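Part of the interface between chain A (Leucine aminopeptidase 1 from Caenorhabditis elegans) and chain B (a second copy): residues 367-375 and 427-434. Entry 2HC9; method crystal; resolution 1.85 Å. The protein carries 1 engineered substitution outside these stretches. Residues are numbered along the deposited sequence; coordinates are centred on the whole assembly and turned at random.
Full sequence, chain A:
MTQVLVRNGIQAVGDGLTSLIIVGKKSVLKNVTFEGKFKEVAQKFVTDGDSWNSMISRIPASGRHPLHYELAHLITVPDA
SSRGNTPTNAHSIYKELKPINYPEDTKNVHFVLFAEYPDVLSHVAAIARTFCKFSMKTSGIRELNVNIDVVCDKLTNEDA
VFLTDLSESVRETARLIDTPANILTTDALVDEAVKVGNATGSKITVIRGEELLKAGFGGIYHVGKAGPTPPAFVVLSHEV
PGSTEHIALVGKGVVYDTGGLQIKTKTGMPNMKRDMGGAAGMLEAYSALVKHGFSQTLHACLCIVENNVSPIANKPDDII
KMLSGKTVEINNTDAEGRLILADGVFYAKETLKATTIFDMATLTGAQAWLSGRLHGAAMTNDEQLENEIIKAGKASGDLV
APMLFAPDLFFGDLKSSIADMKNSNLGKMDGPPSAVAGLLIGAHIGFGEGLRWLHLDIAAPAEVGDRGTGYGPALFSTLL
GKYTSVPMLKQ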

# COMPACT_ATOMS: atom_id res chain seq x y z
N GLN A 367 -14.29 -15.54 5.44
CA GLN A 367 -14.69 -16.92 5.81
C GLN A 367 -13.49 -17.87 6.04
O GLN A 367 -13.49 -18.64 6.98
CB GLN A 367 -15.74 -17.46 4.81
CG GLN A 367 -16.03 -18.98 4.91
CD GLN A 367 -14.99 -19.80 4.16
OE1 GLN A 367 -14.71 -19.54 2.98
NE2 GLN A 367 -14.39 -20.77 4.84
N ALA A 368 -12.45 -17.77 5.19
CA ALA A 368 -11.24 -18.60 5.31
C ALA A 368 -10.51 -18.37 6.66
O ALA A 368 -9.84 -19.27 7.17
CB ALA A 368 -10.30 -18.33 4.15
N TRP A 369 -10.64 -17.16 7.21
CA TRP A 369 -10.00 -16.86 8.51
C TRP A 369 -10.80 -17.43 9.69
O TRP A 369 -10.31 -17.52 10.82
CB TRP A 369 -9.77 -15.35 8.67
CG TRP A 369 -8.80 -14.79 7.64
CD1 TRP A 369 -8.92 -14.85 6.27
CD2 TRP A 369 -7.60 -14.07 7.90
NE1 TRP A 369 -7.85 -14.23 5.67
CE2 TRP A 369 -7.02 -13.74 6.65
CE3 TRP A 369 -6.95 -13.66 9.06
CZ2 TRP A 369 -5.83 -13.02 6.54
CZ3 TRP A 369 -5.75 -12.96 8.95
CH2 TRP A 369 -5.21 -12.65 7.70
N LEU A 370 -12.05 -17.80 9.43
CA LEU A 370 -12.88 -18.40 10.45
C LEU A 370 -12.82 -19.93 10.40
O LEU A 370 -12.55 -20.59 11.42
CB LEU A 370 -14.32 -17.88 10.32
CG LEU A 370 -15.29 -18.20 11.47
CD1 LEU A 370 -16.41 -17.13 11.50
CD2 LEU A 370 -15.92 -19.60 11.28
N SER A 371 -13.10 -20.51 9.22
CA SER A 371 -13.24 -21.96 9.10
C SER A 371 -12.21 -22.60 8.16
O SER A 371 -12.25 -23.81 7.95
CB SER A 371 -14.67 -22.33 8.64
OG SER A 371 -14.95 -21.85 7.33
N GLY A 372 -11.29 -21.80 7.63
CA GLY A 372 -10.27 -22.35 6.73
C GLY A 372 -10.85 -22.64 5.34
O GLY A 372 -11.94 -22.16 5.00
N ARG A 373 -10.12 -23.42 4.55
CA ARG A 373 -10.45 -23.53 3.11
C ARG A 373 -11.23 -24.79 2.75
O ARG A 373 -11.70 -24.91 1.62
CB ARG A 373 -9.19 -23.40 2.25
CG ARG A 373 -8.51 -22.04 2.44
CD ARG A 373 -7.44 -21.75 1.41
NE ARG A 373 -6.95 -20.38 1.62
CZ ARG A 373 -7.63 -19.26 1.33
NH1 ARG A 373 -8.82 -19.29 0.75
NH2 ARG A 373 -7.09 -18.08 1.61
N LEU A 374 -11.38 -25.71 3.70
CA LEU A 374 -12.08 -26.97 3.46
C LEU A 374 -13.48 -27.00 4.08
O LEU A 374 -14.33 -27.79 3.67
CB LEU A 374 -11.27 -28.14 4.04
CG LEU A 374 -10.15 -28.72 3.18
CD1 LEU A 374 -9.06 -27.71 2.91
CD2 LEU A 374 -9.58 -29.95 3.87
N HIS A 375 -13.73 -26.13 5.07
CA HIS A 375 -15.00 -26.13 5.81
C HIS A 375 -15.85 -24.92 5.41
O HIS A 375 -15.39 -23.76 5.49
CB HIS A 375 -14.76 -26.02 7.33
CG HIS A 375 -14.15 -27.24 7.95
ND1 HIS A 375 -12.86 -27.66 7.68
CD2 HIS A 375 -14.65 -28.12 8.85
CE1 HIS A 375 -12.59 -28.72 8.41
NE2 HIS A 375 -13.66 -29.03 9.13
N GLY B 427 1.63 -16.89 3.32
CA GLY B 427 0.72 -16.84 2.19
C GLY B 427 -0.64 -17.47 2.47
O GLY B 427 -1.20 -17.33 3.56
N LYS B 428 -1.17 -18.15 1.46
CA LYS B 428 -2.46 -18.81 1.58
C LYS B 428 -2.27 -20.08 2.37
O LYS B 428 -1.29 -20.79 2.20
CB LYS B 428 -3.03 -19.13 0.20
CG LYS B 428 -4.24 -18.31 -0.17
CD LYS B 428 -3.98 -16.82 -0.03
CE LYS B 428 -5.23 -15.97 -0.31
NZ LYS B 428 -5.94 -16.37 -1.57
N MET B 429 -3.20 -20.34 3.28
CA MET B 429 -3.11 -21.56 4.03
C MET B 429 -4.49 -22.24 4.11
O MET B 429 -5.51 -21.57 3.92
CB MET B 429 -2.49 -21.28 5.41
CG MET B 429 -3.34 -20.51 6.38
SD MET B 429 -2.31 -19.92 7.80
CE MET B 429 -1.84 -18.37 7.10
N ASP B 430 -4.52 -23.53 4.39
CA ASP B 430 -5.80 -24.23 4.46
C ASP B 430 -6.53 -24.00 5.78
O ASP B 430 -7.74 -24.02 5.80
CB ASP B 430 -5.61 -25.72 4.27
CG ASP B 430 -5.39 -26.10 2.81
OD1 ASP B 430 -5.72 -25.30 1.91
OD2 ASP B 430 -4.91 -27.22 2.57
N GLY B 431 -5.80 -23.83 6.88
CA GLY B 431 -6.44 -23.62 8.18
C GLY B 431 -6.81 -22.18 8.46
O GLY B 431 -6.23 -21.25 7.88
N PRO B 432 -7.74 -21.96 9.41
CA PRO B 432 -7.88 -20.58 9.94
C PRO B 432 -6.50 -20.19 10.54
O PRO B 432 -5.91 -21.01 11.24
CB PRO B 432 -8.90 -20.75 11.09
CG PRO B 432 -9.49 -22.13 10.95
CD PRO B 432 -8.59 -22.96 10.09
N PRO B 433 -5.95 -19.01 10.20
CA PRO B 433 -4.63 -18.65 10.74
C PRO B 433 -4.48 -18.76 12.25
O PRO B 433 -3.40 -19.18 12.72
CB PRO B 433 -4.44 -17.19 10.26
CG PRO B 433 -5.21 -17.17 8.94
CD PRO B 433 -6.44 -18.01 9.23
N SER B 434 -5.54 -18.44 13.01
CA SER B 434 -5.49 -18.59 14.48
C SER B 434 -5.35 -20.04 14.93
O SER B 434 -4.73 -20.32 15.97
CB SER B 434 -6.71 -17.95 15.15
OG SER B 434 -6.79 -16.59 14.75
O HOH W 1 -7.28 -19.80 5.74
O HOH W 2 -8.07 -17.18 12.28
O HOH W 3 -5.34 -18.37 4.10

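The two stretches meet where a short, weakly bonded helix of chain A gives way to loop and where a loop of chain B leads into a helix. Their backbones come closest at G372(A) and G431(B), whose CA atoms lie 4.3 Å apart. G372(A) is the first residue to leave helical geometry, with a positive phi that by itself favours glycine. Packing asks for the same residue: its CA sits 3.2 Å from O of D430(B), and an ideal CB there would point toward chain B and fall only 2.5 Å from that same oxygen, a clash.

One direct hydrogen bond joins the main chains. Having passed the glycine, chain A presents N of R373(A) to O of D430(B) at 2.8 Å, so the close approach leaves this carbonyl with a good donor. Within chain A the turn is braced by a side chain: NE2 of Q367(A) donates to OG of S371(A) and to O of G372(A), both at 2.8 Å, and OG of S371(A) in turn donates to O of H375(A) at 2.7 Å. An amide with two protons and a small hydroxyl thus tie the helix to the loop that follows.

Apolar contact centres on two prolines. P432(B), at the N-cap position, lies against the carbonyl oxygens of the chain A helix: its CB is 3.5 Å from O of W369(A) and its CG 3.5 Å from O of L370(A). P433(B) opens the helix, where a proline's lack of an amide proton costs little, and its CG lies over one face of the W369(A) indole, 4.2 Å from the centroid of the six-membered ring. This is a CH-pi contact, in which the polarised C-H groups of a proline ring suit an electron-rich aromatic face.

R373(A) reaches along chain B with an extended middle to its side chain, bringing NE within 3.0 Å of O of M429(B). Its NH2 lies 3.4 Å from CG of K428(B) but also 3.8 Å from NZ of the same lysine, a meeting of like charges that carries an electrostatic cost.

Water completes the polar joint. Water 3 accepts from NH2 of R373(A) and from N of M429(B), linking a charged group to a backbone amide. Water 2 donates to O of W369(A) at 2.7 Å and accepts from N of S434(B) at 2.9 Å, while water 1 lies between two carbonyls, 3.0 Å from O of A368(A) and 2.8 Å from O of G431(B), where neither oxygen could supply a proton to the other.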